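Local coordinates for protein glutamate receptor 1 (Adineta vaga, PDB 4IO2) that binds glutamate through its extracellular ligand-binding domain and, as a member of the ionotropic glutamate receptor family, probably gates a membrane ion channel, at residues Ser17-Ile22 against Lys240-Lys245; Arg108-Lys113 against Ser177-Gly182; Ile135-Ala140 against Arg154-Leu159. All blocks are in the same frame, centred on the assembly; numbering follows the deposited sequence. Where two conformers were deposited one is given.

Contact 1 of 3, residues Ser17-Ile22 against Lys240-Lys245; sequences SVPFTI and KWFQTK
Pro19, preceded by a cis peptide bond, sets its ring across one face of Phe242, the two side chains crossing at about a right angle. Its CG lies 3.6 Å from the centroid of the Phe242 ring and 19° off the ring normal, a CH-pi contact offset toward the rim. Phe242 has its CG anti to the carbonyl carbon (chi1 -69°), and this brings the ring tip onto Phe20, the aromatic of this loop. There Phe242 CZ meets Phe20 CE2 at 3.5 Å, and the edge of Phe242 points at the face of Phe20 in a T-shaped pair, planes at 62°. Trp241 carries the other flank: Pro19 CG lies 3.6 Å from Trp241 O, and Ile22 CD1 approaches Trp241 CZ3 obliquely at 3.7 Å. No hydrogen bond crosses between the segments; the loop keeps its own shape through a classic beta bulge in which Phe20 and Thr21 both face Ser17. An alanine in place of Phe20 would remove the ring face that receives Phe242 and would probably loosen the packing beside Asp85. The contact ties the loop between strands 9-14 and 22-25 to helix 233-242; Tyr40 and Val41 of helix 40-52 and Thr183 and Tyr186 of helix 181-190 pack against the loop, while Trp241 NE1 is hydrogen-bonded to Asp43.

Contact 2 of 3, residues Arg108-Lys113 against Ser177-Gly182; sequences RILMRK and SFMDIG. With GLU (glutamic acid), chain E.
The strands 108-112 and 177-180 run at 125° to each other, well short of antiparallel, yet four backbone hydrogen bonds join them. In one of these, Leu110 N, 2.9 Å from Ser177 O, sits 38° above the carbonyl plane. At the other end of the ladder, Arg108 N reaches Met179 O at 2.9 Å in the plane of its carbonyl and almost straight. Between these hydrogen-bonded pairs, Ile109 and Phe178 form a non-hydrogen-bonded pair. On the sheet face that carries Leu110 and Met179 the two side chains lie side by side, Leu110 CD2 4.2 Å from Met179 SD, under Met165 and Tyr166 of helix 162-170. Arg108, bent at chi2, rests its CD 3.9 Å from Ile181 CD1. Past the ladder, the chain turns into helix 181-190 at Asp180, where backbone and side chain both serve the ligand: Asp180 N donates to glutamate OE2 at 3.1 Å, and Asp180 OD2 accepts from the glutamate N at 2.8 Å. Asn105 holds the other oxygen, OD1. A strand that delivers an acidic residue to the amino group of the agonist is characteristic of the second lobe of the clamshell ligand-binding domain in ionotropic glutamate receptors.

Contact 3 of 3, residues Ile135-Ala140 against Arg154-Leu159; sequences IRIGTA and RNFYPL. With GLU (glutamic acid), chain E.
Leu159 O is gripped by two hydrogen bonds and one CA-H...O contact. Ile137 N donates to Leu159 O from 3.1 Å, nearly along the C=O axis; water 1 donates at 2.9 Å to Leu159 O and also to Ile137 O; and Arg136 CA adds its hydrogen, 3.3 Å from Leu159 O. Farther back along this parallel pair of strands, Ile135 N donates to Tyr157 O and Leu159 N to Ile135 O, the latter donor lying 43° out of the carbonyl plane. Phe156 holds its CG in the crowded position between backbone N and carbonyl carbon (chi1 53°), which lays a ring face under Ile135 CB, 3.9 Å from the ring centroid. Ile137 CD1 meets the edge of that ring instead, 3.5 Å from Phe156 CE1. A type II turn from Arg136 to Thr139 follows, with Gly138 at its positive-phi position, and Thr139 OG1 ties back to Arg136 O. The strands belong to a beta-alpha-beta unit whose intervening helix is 140-148. Beyond the sheet, Arg136 NH2 reaches OE2 of the glutamate side-chain carboxylate at 2.8 Å with the oxygen near the guanidinium plane, while Ala140 N donates to OXT of the alpha-carboxylate at 2.9 Å. The two carboxylates are thus met separately, and the side-chain one probably helps to offset the positive charges of Arg136 and nearby Arg162.

Contacts 2 and 3 meet directly: Arg136 NH2 probably bonds to Phe178 O, and Phe178 packs on Ile135, so the antiparallel and parallel strand pairs abut beside the glutamate. Both rest on backbone ladders and both bind the ligand, contact 2 being the more buried and contact 3 running out to an exposed rim at Ile137 and Pro158. Contact 1, partly buried, is apolar packing where the other two are strand pairing, and its centre lies about 24 Å from that of contact 3. It still reaches contact 2, where Phe242 packs on Gly182 of helix 181-190. Along the chain the three are nested, contact 3 innermost.

Contact 1 of 3, residues Ser17-Ile22 against Lys240-Lys245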
loop_
_atom_site.group_PDB
_atom_site.type_symbol
_atom_site.label_atom_id
_atom_site.label_comp_id
_atom_site.label_asym_id
_atom_site.label_seq_id
_atom_site.Cartn_x
_atom_site.Cartn_y
_atom_site.Cartn_z
ATOM N N SER A 17 -0.179 19.979 -7.908
ATOM C CA SER A 17 0.867 19.007 -8.213
ATOM C C SER A 17 0.478 18.323 -9.519
ATOM O O SER A 17 -0.419 17.485 -9.520
ATOM C CB SER A 17 0.974 17.956 -7.132
ATOM O OG SER A 17 2.045 17.102 -7.442
ATOM N N VAL A 18 1.106 18.681 -10.635
ATOM C CA VAL A 18 0.770 18.068 -11.892
ATOM C C VAL A 18 1.228 16.644 -11.936
ATOM O O VAL A 18 2.327 16.337 -11.513
ATOM C CB VAL A 18 1.280 18.870 -13.132
ATOM C CG1 VAL A 18 0.799 20.291 -13.080
ATOM C CG2 VAL A 18 2.836 18.867 -13.274
ATOM N N PRO A 19 0.390 15.727 -12.483
ATOM C CA PRO A 19 -0.964 15.816 -13.049
ATOM C C PRO A 19 -2.056 15.332 -12.072
ATOM O O PRO A 19 -3.146 14.955 -12.508
ATOM C CB PRO A 19 -0.849 14.892 -14.252
ATOM C CG PRO A 19 -0.065 13.718 -13.640
ATOM C CD PRO A 19 0.934 14.370 -12.693
ATOM N N PHE A 20 -1.764 15.344 -10.768
ATOM C CA PHE A 20 -2.766 15.074 -9.741
ATOM C C PHE A 20 -3.784 16.199 -9.672
ATOM O O PHE A 20 -5.007 15.942 -9.790
ATOM C CB PHE A 20 -2.096 14.873 -8.384
ATOM C CG PHE A 20 -1.523 13.474 -8.170
ATOM C CD1 PHE A 20 -2.371 12.390 -8.077
ATOM C CD2 PHE A 20 -0.162 13.256 -8.132
ATOM C CE1 PHE A 20 -1.860 11.100 -7.871
ATOM C CE2 PHE A 20 0.374 11.979 -7.933
ATOM C CZ PHE A 20 -0.486 10.911 -7.808
ATOM N N THR A 21 -3.302 17.431 -9.467
ATOM C CA THR A 21 -4.128 18.602 -9.363
ATOM C C THR A 21 -3.449 19.684 -10.180
ATOM O O THR A 21 -2.395 20.194 -9.817
ATOM C CB THR A 21 -4.358 19.044 -7.884
ATOM O OG1 THR A 21 -5.115 18.015 -7.241
ATOM C CG2 THR A 21 -5.104 20.363 -7.796
ATOM N N ILE A 22 -4.083 19.994 -11.305
ATOM C CA ILE A 22 -3.546 20.904 -12.300
ATOM C C ILE A 22 -4.352 22.189 -12.244
ATOM O O ILE A 22 -5.564 22.152 -12.365
ATOM C CB ILE A 22 -3.697 20.316 -13.701
ATOM C CG1 ILE A 22 -2.998 18.944 -13.783
ATOM C CG2 ILE A 22 -3.115 21.282 -14.737
ATOM C CD1 ILE A 22 -3.435 18.094 -15.010
ATOM N N LYS A 240 -4.652 7.122 -17.331
ATOM C CA LYS A 240 -5.153 8.314 -18.030
ATOM C C LYS A 240 -4.239 9.531 -17.842
ATOM O O LYS A 240 -3.932 10.242 -18.782
ATOM C CB LYS A 240 -6.572 8.663 -17.555
ATOM C CG LYS A 240 -7.124 9.968 -18.100
ATOM C CD LYS A 240 -8.532 10.269 -17.599
ATOM C CE LYS A 240 -8.979 11.640 -18.092
ATOM N NZ LYS A 240 -10.328 12.013 -17.570
ATOM N N TRP A 241 -3.825 9.789 -16.605
ATOM C CA TRP A 241 -3.081 10.992 -16.287
ATOM C C TRP A 241 -1.563 10.835 -16.377
ATOM O O TRP A 241 -0.870 11.835 -16.540
ATOM C CB TRP A 241 -3.503 11.509 -14.895
ATOM C CG TRP A 241 -4.928 12.023 -14.940
ATOM C CD1 TRP A 241 -6.080 11.368 -14.543
ATOM C CD2 TRP A 241 -5.368 13.273 -15.514
ATOM N NE1 TRP A 241 -7.175 12.151 -14.802
ATOM C CE2 TRP A 241 -6.780 13.310 -15.407
ATOM C CE3 TRP A 241 -4.703 14.360 -16.085
ATOM C CZ2 TRP A 241 -7.532 14.389 -15.838
ATOM C CZ3 TRP A 241 -5.456 15.448 -16.544
ATOM C CH2 TRP A 241 -6.870 15.447 -16.424
ATOM N N PHE A 242 -1.038 9.626 -16.215
ATOM C CA PHE A 242 0.417 9.452 -16.080
ATOM C C PHE A 242 1.093 8.741 -17.238
ATOM O O PHE A 242 2.316 8.818 -17.375
ATOM C CB PHE A 242 0.767 8.716 -14.788
ATOM C CG PHE A 242 0.503 9.541 -13.538
ATOM C CD1 PHE A 242 -0.778 9.587 -12.987
ATOM C CD2 PHE A 242 1.509 10.308 -12.964
ATOM C CE1 PHE A 242 -1.016 10.359 -11.837
ATOM C CE2 PHE A 242 1.277 11.075 -11.810
ATOM C CZ PHE A 242 -0.002 11.104 -11.277
ATOM N N GLN A 243 0.353 8.120 -18.144
ATOM C CA GLN A 243 1.024 7.440 -19.281
ATOM C C GLN A 243 1.807 8.306 -20.305
ATOM O O GLN A 243 2.644 7.832 -21.043
ATOM C CB GLN A 243 0.081 6.477 -19.978
ATOM C CG GLN A 243 0.171 5.099 -19.360
ATOM C CD GLN A 243 -0.227 3.953 -20.319
ATOM O OE1 GLN A 243 -0.737 4.174 -21.435
ATOM N NE2 GLN A 243 0.008 2.722 -19.874
ATOM N N THR A 244 1.584 9.585 -20.318
ATOM C CA THR A 244 2.128 10.419 -21.360
ATOM C C THR A 244 3.657 10.572 -21.272
ATOM O O THR A 244 4.218 10.627 -20.184
ATOM C CB THR A 244 1.477 11.826 -21.179
ATOM O OG1 THR A 244 0.050 11.668 -20.985
ATOM C CG2 THR A 244 1.800 12.774 -22.420
ATOM N N LYS A 245 4.312 10.687 -22.427
ATOM C CA LYS A 245 5.742 10.955 -22.506
ATOM C C LYS A 245 6.034 11.817 -23.731
ATOM O O LYS A 245 6.215 11.291 -24.827
ATOM C CB LYS A 245 6.492 9.631 -22.596
ATOM C CG LYS A 245 7.970 9.697 -22.542
ATOM C CD LYS A 245 8.513 8.283 -22.250
ATOM C CE LYS A 245 7.566 7.470 -21.347
ATOM N NZ LYS A 245 8.167 6.185 -20.888
#

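Contact 2 of 3, residues Arg108-Lys113 against Ser177-Gly182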
loop_
_atom_site.group_PDB
_atom_site.type_symbol
_atom_site.label_atom_id
_atom_site.label_comp_id
_atom_site.label_asym_id
_atom_site.label_seq_id
_atom_site.Cartn_x
_atom_site.Cartn_y
_atom_site.Cartn_z
ATOM N N ARG A 108 12.471 8.919 -5.764
ATOM C CA ARG A 108 13.654 8.820 -6.590
ATOM C C ARG A 108 14.524 10.026 -6.440
ATOM O O ARG A 108 14.092 11.061 -5.983
ATOM C CB ARG A 108 13.304 8.577 -8.056
ATOM C CG ARG A 108 12.638 7.173 -8.207
ATOM C CD ARG A 108 12.873 6.453 -9.454
ATOM N NE ARG A 108 14.280 6.252 -9.729
ATOM C CZ ARG A 108 14.697 5.982 -10.945
ATOM N NH1 ARG A 108 13.789 5.933 -11.936
ATOM N NH2 ARG A 108 15.991 5.825 -11.173
ATOM N N ILE A 109 15.800 9.848 -6.770
ATOM C CA ILE A 109 16.718 10.948 -6.853
ATOM C C ILE A 109 16.574 11.675 -8.209
ATOM O O ILE A 109 16.651 11.043 -9.257
ATOM C CB ILE A 109 18.146 10.451 -6.675
ATOM C CG1 ILE A 109 18.322 9.772 -5.303
ATOM C CG2 ILE A 109 19.123 11.630 -6.855
ATOM C CD1 ILE A 109 19.591 8.942 -5.139
ATOM N N LEU A 110 16.360 12.996 -8.144
ATOM C CA LEU A 110 16.199 13.916 -9.305
ATOM C C LEU A 110 17.502 14.688 -9.478
ATOM O O LEU A 110 18.038 15.209 -8.520
ATOM C CB LEU A 110 15.046 14.900 -9.026
ATOM C CG LEU A 110 14.724 15.926 -10.124
ATOM C CD1 LEU A 110 14.170 15.267 -11.334
ATOM C CD2 LEU A 110 13.713 16.999 -9.610
ATOM N N MET A 111 17.926 14.850 -10.733
ATOM C CA MET A 111 19.200 15.521 -11.014
ATOM C C MET A 111 19.225 16.001 -12.457
ATOM O O MET A 111 18.366 15.618 -13.252
ATOM C CB MET A 111 20.348 14.534 -10.808
ATOM C CG MET A 111 20.407 13.360 -11.809
ATOM S SD MET A 111 21.838 12.280 -11.484
ATOM C CE MET A 111 21.987 11.356 -13.011
ATOM N N ARG A 112 20.208 16.827 -12.808
ATOM C CA ARG A 112 20.450 17.170 -14.207
ATOM C C ARG A 112 20.924 15.963 -14.977
ATOM O O ARG A 112 21.731 15.151 -14.467
ATOM C CB ARG A 112 21.555 18.213 -14.312
ATOM C CG ARG A 112 21.197 19.571 -13.751
ATOM C CD ARG A 112 22.437 20.522 -13.878
ATOM N NE ARG A 112 23.633 19.993 -13.188
ATOM C CZ ARG A 112 23.876 20.088 -11.875
ATOM N NH1 ARG A 112 22.997 20.695 -11.073
ATOM N NH2 ARG A 112 24.982 19.544 -11.348
ATOM N N LYS A 113 20.474 15.862 -16.224
ATOM C CA LYS A 113 21.053 14.869 -17.134
ATOM C C LYS A 113 22.573 14.940 -17.149
ATOM O O LYS A 113 23.123 16.028 -17.155
ATOM C CB LYS A 113 20.486 15.026 -18.539
ATOM C CG LYS A 113 19.178 14.364 -18.645
ATOM C CD LYS A 113 18.712 14.229 -20.076
ATOM C CE LYS A 113 17.419 13.444 -20.136
ATOM N NZ LYS A 113 16.865 13.392 -21.529
ATOM N N SER A 177 17.928 16.369 -5.792
ATOM C CA SER A 177 16.853 16.450 -4.794
ATOM C C SER A 177 16.117 15.111 -4.794
ATOM O O SER A 177 16.542 14.162 -5.479
ATOM C CB SER A 177 15.907 17.606 -5.116
ATOM O OG SER A 177 14.990 17.837 -4.033
ATOM N N PHE A 178 15.051 14.999 -3.973
ATOM C CA PHE A 178 14.223 13.795 -3.900
ATOM C C PHE A 178 12.839 14.184 -4.392
ATOM O O PHE A 178 12.380 15.318 -4.169
ATOM C CB PHE A 178 14.024 13.344 -2.442
ATOM C CG PHE A 178 15.275 12.950 -1.690
ATOM C CD1 PHE A 178 16.443 12.632 -2.346
ATOM C CD2 PHE A 178 15.254 12.891 -0.299
ATOM C CE1 PHE A 178 17.570 12.273 -1.633
ATOM C CE2 PHE A 178 16.359 12.506 0.412
ATOM C CZ PHE A 178 17.525 12.209 -0.261
ATOM N N MET A 179 12.165 13.250 -5.029
ATOM C CA MET A 179 10.814 13.486 -5.550
ATOM C C MET A 179 10.069 12.174 -5.649
ATOM O O MET A 179 10.641 11.147 -5.968
ATOM C CB MET A 179 10.900 14.187 -6.888
ATOM C CG MET A 179 9.572 14.632 -7.411
ATOM S SD MET A 179 9.805 15.629 -8.946
ATOM C CE MET A 179 8.086 16.096 -9.266
ATOM N N ASP A 180 8.794 12.186 -5.288
ATOM C CA ASP A 180 7.947 11.015 -5.470
ATOM C C ASP A 180 8.030 10.506 -6.899
ATOM O O ASP A 180 8.048 11.284 -7.849
ATOM C CB ASP A 180 6.496 11.350 -5.210
ATOM C CG ASP A 180 6.170 11.642 -3.758
ATOM O OD1 ASP A 180 6.914 11.184 -2.838
ATOM O OD2 ASP A 180 5.107 12.283 -3.586
ATOM N N ILE A 181 7.988 9.191 -7.056
ATOM C CA ILE A 181 8.251 8.598 -8.358
ATOM C C ILE A 181 7.207 8.936 -9.413
ATOM O O ILE A 181 7.564 9.142 -10.581
ATOM C CB ILE A 181 8.416 7.047 -8.233
ATOM C CG1 ILE A 181 8.910 6.428 -9.533
ATOM C CG2 ILE A 181 7.117 6.365 -7.723
ATOM C CD1 ILE A 181 9.291 4.949 -9.353
ATOM N N GLY A 182 5.932 8.952 -9.076
ATOM C CA GLY A 182 4.937 9.188 -10.121
ATOM C C GLY A 182 4.997 10.552 -10.761
ATOM O O GLY A 182 5.056 10.680 -11.975
HETATM N N GLU E . 4.083 13.150 -1.178
HETATM C CA GLU E . 4.969 14.124 -0.534
HETATM C C GLU E . 4.468 14.443 0.872
HETATM O O GLU E . 3.307 14.088 1.200
HETATM C CB GLU E . 5.090 15.426 -1.332
HETATM C CG GLU E . 5.585 15.291 -2.776
HETATM C CD GLU E . 7.053 14.898 -2.939
HETATM O OE1 GLU E . 7.764 14.850 -1.937
HETATM O OE2 GLU E . 7.497 14.713 -4.103
HETATM O OXT GLU E . 5.239 15.038 1.662
#

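Contact 3 of 3, residues Ile135-Ala140 against Arg154-Leu159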
loop_
_atom_site.group_PDB
_atom_site.type_symbol
_atom_site.label_atom_id
_atom_site.label_comp_id
_atom_site.label_asym_id
_atom_site.label_seq_id
_atom_site.Cartn_x
_atom_site.Cartn_y
_atom_site.Cartn_z
ATOM N N ILE A 135 16.267 19.885 -0.511
ATOM C CA ILE A 135 15.098 19.220 0.033
ATOM C C ILE A 135 13.957 20.221 0.224
ATOM O O ILE A 135 14.122 21.242 0.841
ATOM C CB ILE A 135 15.425 18.527 1.381
ATOM C CG1 ILE A 135 16.478 17.399 1.229
ATOM C CG2 ILE A 135 14.116 18.006 2.051
ATOM C CD1 ILE A 135 16.043 16.144 0.584
ATOM N N ARG A 136 12.781 19.897 -0.314
ATOM C CA ARG A 136 11.571 20.685 -0.075
ATOM C C ARG A 136 11.062 20.524 1.355
ATOM O O ARG A 136 10.703 19.433 1.818
ATOM C CB ARG A 136 10.481 20.314 -1.075
ATOM C CG ARG A 136 10.784 20.749 -2.493
ATOM C CD ARG A 136 9.808 20.118 -3.476
ATOM N NE ARG A 136 10.114 18.684 -3.630
ATOM C CZ ARG A 136 9.271 17.733 -3.939
ATOM N NH1 ARG A 136 7.962 18.016 -4.059
ATOM N NH2 ARG A 136 9.711 16.504 -4.137
ATOM N N ILE A 137 11.068 21.633 2.068
ATOM C CA ILE A 137 10.594 21.663 3.436
ATOM C C ILE A 137 9.139 21.157 3.519
ATOM O O ILE A 137 8.307 21.453 2.669
ATOM C CB ILE A 137 10.728 23.122 3.962
ATOM C CG1 ILE A 137 12.200 23.584 4.050
ATOM C CG2 ILE A 137 9.979 23.287 5.250
ATOM C CD1 ILE A 137 13.002 22.873 5.048
ATOM N N GLY A 138 8.835 20.387 4.551
ATOM C CA GLY A 138 7.462 19.939 4.798
ATOM C C GLY A 138 7.021 18.787 3.932
ATOM O O GLY A 138 5.848 18.486 3.843
ATOM N N THR A 139 7.955 18.154 3.254
ATOM C CA THR A 139 7.690 16.919 2.551
ATOM C C THR A 139 8.197 15.732 3.401
ATOM O O THR A 139 9.061 15.866 4.287
ATOM C CB THR A 139 8.333 16.850 1.140
ATOM O OG1 THR A 139 9.764 16.903 1.251
ATOM C CG2 THR A 139 7.864 17.977 0.255
ATOM N N ALA A 140 7.690 14.564 3.078
ATOM C CA ALA A 140 8.152 13.359 3.740
ATOM C C ALA A 140 9.645 13.145 3.485
ATOM O O ALA A 140 10.327 12.569 4.316
ATOM C CB ALA A 140 7.303 12.149 3.276
ATOM N N ARG A 154 19.885 19.687 10.277
ATOM C CA ARG A 154 19.128 20.370 9.240
ATOM C C ARG A 154 20.035 21.151 8.277
ATOM O O ARG A 154 20.011 22.389 8.231
ATOM C CB ARG A 154 18.094 21.259 9.892
ATOM C CG ARG A 154 17.146 20.459 10.816
ATOM C CD ARG A 154 16.126 21.361 11.514
ATOM N NE ARG A 154 15.376 20.641 12.532
ATOM C CZ ARG A 154 14.287 19.945 12.271
ATOM N NH1 ARG A 154 13.801 19.938 11.042
ATOM N NH2 ARG A 154 13.651 19.283 13.248
ATOM N N ASN A 155 20.810 20.394 7.507
ATOM C CA ASN A 155 21.927 20.929 6.743
ATOM C C ASN A 155 21.807 20.641 5.242
ATOM O O ASN A 155 22.753 20.787 4.477
ATOM C CB ASN A 155 23.260 20.415 7.280
ATOM C CG ASN A 155 23.376 18.912 7.208
ATOM O OD1 ASN A 155 22.561 18.236 6.584
ATOM N ND2 ASN A 155 24.387 18.372 7.864
ATOM N N PHE A 156 20.623 20.236 4.792
ATOM C CA PHE A 156 20.328 20.217 3.357
ATOM C C PHE A 156 20.157 21.644 2.849
ATOM O O PHE A 156 20.014 22.527 3.637
ATOM C CB PHE A 156 19.065 19.430 3.086
ATOM C CG PHE A 156 17.873 19.874 3.885
ATOM C CD1 PHE A 156 17.073 20.891 3.429
ATOM C CD2 PHE A 156 17.532 19.222 5.026
ATOM C CE1 PHE A 156 15.903 21.237 4.128
ATOM C CE2 PHE A 156 16.392 19.589 5.747
ATOM C CZ PHE A 156 15.615 20.606 5.330
ATOM N N TYR A 157 20.145 21.846 1.519
ATOM C CA TYR A 157 19.734 23.136 0.920
ATOM C C TYR A 157 18.201 23.222 0.894
ATOM O O TYR A 157 17.561 22.381 0.279
ATOM C CB TYR A 157 20.257 23.232 -0.536
ATOM C CG TYR A 157 20.029 24.581 -1.167
ATOM C CD1 TYR A 157 18.886 24.844 -1.888
ATOM C CD2 TYR A 157 21.002 25.567 -1.115
ATOM C CE1 TYR A 157 18.665 26.065 -2.464
ATOM C CE2 TYR A 157 20.785 26.810 -1.693
ATOM C CZ TYR A 157 19.639 27.037 -2.385
ATOM O OH TYR A 157 19.452 28.260 -2.979
ATOM N N PRO A 158 17.628 24.255 1.552
ATOM C CA PRO A 158 16.144 24.256 1.718
ATOM C C PRO A 158 15.414 24.742 0.460
ATOM O O PRO A 158 15.839 25.713 -0.168
ATOM C CB PRO A 158 15.937 25.216 2.880
ATOM C CG PRO A 158 17.170 26.209 2.738
ATOM C CD PRO A 158 18.319 25.334 2.301
ATOM N N LEU A 159 14.329 24.077 0.086
ATOM C CA LEU A 159 13.529 24.465 -1.093
ATOM C C LEU A 159 12.078 24.711 -0.666
ATOM O O LEU A 159 11.518 23.934 0.117
ATOM C CB LEU A 159 13.571 23.388 -2.156
ATOM C CG LEU A 159 14.979 22.985 -2.646
ATOM C CD1 LEU A 159 14.918 21.590 -3.330
ATOM C CD2 LEU A 159 15.558 24.086 -3.524
HETATM N N GLU E . 4.083 13.150 -1.178
HETATM C CA GLU E . 4.969 14.124 -0.534
HETATM C C GLU E . 4.468 14.443 0.872
HETATM O O GLU E . 3.307 14.088 1.200
HETATM C CB GLU E . 5.090 15.426 -1.332
HETATM C CG GLU E . 5.585 15.291 -2.776
HETATM C CD GLU E . 7.053 14.898 -2.939
HETATM O OE1 GLU E . 7.764 14.850 -1.937
HETATM O OE2 GLU E . 7.497 14.713 -4.103
HETATM O OXT GLU E . 5.239 15.038 1.662
HETATM O O HOH W 1 8.741 23.327 0.706
#